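Local coordinates for protein cellulose synthase 1 (Gluconacetobacter xylinus, PDB 4I86) that forms the PilZ regulatory domain of a cellulose synthase subunit, a beta-barrel domain that probably binds cyclic di-GMP, at residues A[16-21]-A[59-64]. Sequence-based numbering, arbitrary orientation.
Sequences IPVEVA and IRTVLD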
loop_
_atom_site.group_PDB
_atom_site.type_symbol
_atom_site.label_atom_id
_atom_site.label_comp_id
_atom_site.label_asym_id
_atom_site.label_seq_id
_atom_site.Cartn_x
_atom_site.Cartn_y
_atom_site.Cartn_z
ATOM N N ILE A 16 8.679 6.146 -2.048
ATOM C CA ILE A 16 7.860 6.738 -3.098
ATOM C C ILE A 16 6.600 7.348 -2.533
ATOM O O ILE A 16 5.975 6.780 -1.629
ATOM C CB ILE A 16 7.546 5.734 -4.250
ATOM C CG1 ILE A 16 6.601 4.626 -3.802
ATOM C CG2 ILE A 16 8.834 5.131 -4.799
ATOM C CD1 ILE A 16 6.143 3.754 -4.945
ATOM N N PRO A 17 6.230 8.529 -3.050
ATOM C CA PRO A 17 5.026 9.216 -2.588
ATOM C C PRO A 17 3.794 8.339 -2.829
ATOM O O PRO A 17 3.672 7.689 -3.878
ATOM C CB PRO A 17 4.959 10.464 -3.487
ATOM C CG PRO A 17 6.351 10.629 -4.007
ATOM C CD PRO A 17 6.904 9.252 -4.142
ATOM N N VAL A 18 2.880 8.344 -1.871
ATOM C CA VAL A 18 1.625 7.634 -2.033
ATOM C C VAL A 18 0.510 8.447 -1.410
ATOM O O VAL A 18 0.754 9.272 -0.523
ATOM C CB VAL A 18 1.684 6.239 -1.370
ATOM C CG1 VAL A 18 2.752 5.375 -2.027
ATOM C CG2 VAL A 18 1.962 6.374 0.122
ATOM N N GLU A 19 -0.716 8.217 -1.873
ATOM C CA GLU A 19 -1.889 8.793 -1.234
ATOM C C GLU A 19 -2.771 7.637 -0.794
ATOM O O GLU A 19 -2.869 6.623 -1.493
ATOM C CB GLU A 19 -2.643 9.709 -2.205
ATOM C CG GLU A 19 -1.741 10.696 -2.935
ATOM C CD GLU A 19 -2.128 10.870 -4.394
ATOM O OE1 GLU A 19 -2.799 9.964 -4.949
ATOM O OE2 GLU A 19 -1.773 11.916 -4.995
ATOM N N VAL A 20 -3.422 7.792 0.352
ATOM C CA VAL A 20 -4.249 6.724 0.898
ATOM C C VAL A 20 -5.597 7.263 1.339
ATOM O O VAL A 20 -5.668 8.235 2.087
ATOM C CB VAL A 20 -3.595 6.082 2.128
ATOM C CG1 VAL A 20 -4.407 4.864 2.566
ATOM C CG2 VAL A 20 -2.143 5.722 1.830
ATOM N N ALA A 21 -6.660 6.621 0.873
ATOM C CA ALA A 21 -8.011 6.965 1.267
ATOM C C ALA A 21 -8.697 5.729 1.828
ATOM O O ALA A 21 -8.498 4.632 1.292
ATOM C CB ALA A 21 -8.773 7.461 0.065
ATOM N N ILE A 59 -4.746 2.654 -2.174
ATOM C CA ILE A 59 -3.444 3.294 -2.194
ATOM C C ILE A 59 -3.129 3.714 -3.628
ATOM O O ILE A 59 -3.283 2.930 -4.563
ATOM C CB ILE A 59 -2.343 2.354 -1.660
ATOM C CG1 ILE A 59 -2.607 2.020 -0.187
ATOM C CG2 ILE A 59 -0.971 2.971 -1.825
ATOM C CD1 ILE A 59 -1.537 1.193 0.439
ATOM N N ARG A 60 -2.740 4.973 -3.802
ATOM C CA ARG A 60 -2.420 5.474 -5.129
ATOM C C ARG A 60 -0.986 5.978 -5.160
ATOM O O ARG A 60 -0.505 6.594 -4.207
ATOM C CB ARG A 60 -3.387 6.585 -5.527
ATOM C CG ARG A 60 -3.055 7.244 -6.859
ATOM C CD ARG A 60 -4.116 8.234 -7.273
ATOM N NE ARG A 60 -3.834 8.756 -8.610
ATOM C CZ ARG A 60 -3.128 9.859 -8.843
ATOM N NH1 ARG A 60 -2.636 10.556 -7.826
ATOM N NH2 ARG A 60 -2.909 10.257 -10.093
ATOM N N THR A 61 -0.297 5.714 -6.257
ATOM C CA THR A 61 1.055 6.217 -6.421
ATOM C C THR A 61 1.384 6.186 -7.893
ATOM O O THR A 61 0.556 5.760 -8.715
ATOM C CB THR A 61 2.075 5.357 -5.618
ATOM O OG1 THR A 61 3.371 5.965 -5.667
ATOM C CG2 THR A 61 2.142 3.916 -6.171
ATOM N N VAL A 62 2.589 6.633 -8.222
ATOM C CA VAL A 62 3.066 6.622 -9.602
ATOM C C VAL A 62 4.446 5.961 -9.680
ATOM O O VAL A 62 5.289 6.115 -8.791
ATOM C CB VAL A 62 3.083 8.061 -10.196
ATOM C CG1 VAL A 62 3.722 8.083 -11.596
ATOM C CG2 VAL A 62 1.659 8.635 -10.241
ATOM N N LEU A 63 4.667 5.198 -10.736
ATOM C CA LEU A 63 5.941 4.540 -10.922
ATOM C C LEU A 63 6.164 4.447 -12.408
ATOM O O LEU A 63 5.263 4.037 -13.136
ATOM C CB LEU A 63 5.901 3.139 -10.323
ATOM C CG LEU A 63 7.243 2.403 -10.334
ATOM C CD1 LEU A 63 8.194 3.054 -9.354
ATOM C CD2 LEU A 63 7.043 0.933 -9.988
ATOM N N ASP A 64 7.355 4.838 -12.862
ATOM C CA ASP A 64 7.688 4.805 -14.281
ATOM C C ASP A 64 6.600 5.471 -15.121
ATOM O O ASP A 64 6.232 4.967 -16.187
ATOM C CB ASP A 64 7.892 3.363 -14.755
ATOM C CG ASP A 64 8.921 2.610 -13.923
ATOM O OD1 ASP A 64 9.815 3.265 -13.335
ATOM O OD2 ASP A 64 8.836 1.362 -13.862
#
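Arg60 and Glu19 form a hydrogen-bonded pair between two antiparallel strands, and their side chains run side by side on the same face of the sheet. In Arg60, CG is anti to the backbone N (chi1 175°), and the chain stays extended to NE. Arg60 CB lies 3.5 Å from Glu19 OE1. Arg60 CG comes to 3.3 Å from Glu19 OE1, and Arg60 CD to 3.2 Å. NE turns to another partner, Glu67 on the adjoining strand 66-77, with which it forms a salt bridge. Arg60 NH1 closes the pair, donating to Glu19 OE1 at 2.9 Å. This bond is nearly straight and uses the syn lone pair of OE1. The carboxylate lies at the guanidinium edge, and the two planes are only 15° apart. Arg60 thus has two acidic partners. In the backbone, Glu19 N donates to Arg60 O, and Arg60 N donates to Glu19 O at 2.8 Å.

Both strands belong to the curled antiparallel barrel of the PilZ domain. Strand 17-22 sits between strands 55-63 and 28-36. Val18, Val20, Ile59 and Thr61 point to the other face of the sheet, and all four are buried. There Val20 CG2 packs loosely against Ile59 CG1, and both residues also touch Phe84 of strand 82-86. Val18 CG1 meets Thr61 CB at 3.7 Å.

Thr61 OG1 is anti to its backbone N, beside its own carbonyl carbon. Thr61 OG1 donates to Pro17 O at 2.5 Å, unusually short, so the exact length is doubtful; the donor lies nearly in line with the carbonyl bond (168°). Ile16 crosses Thr61 at about a right angle. Ile16 CD1 lies 3.6 Å from Thr61 OG1, while the Ile16 side chain also touches Leu100 and Leu104 of helix 91-105.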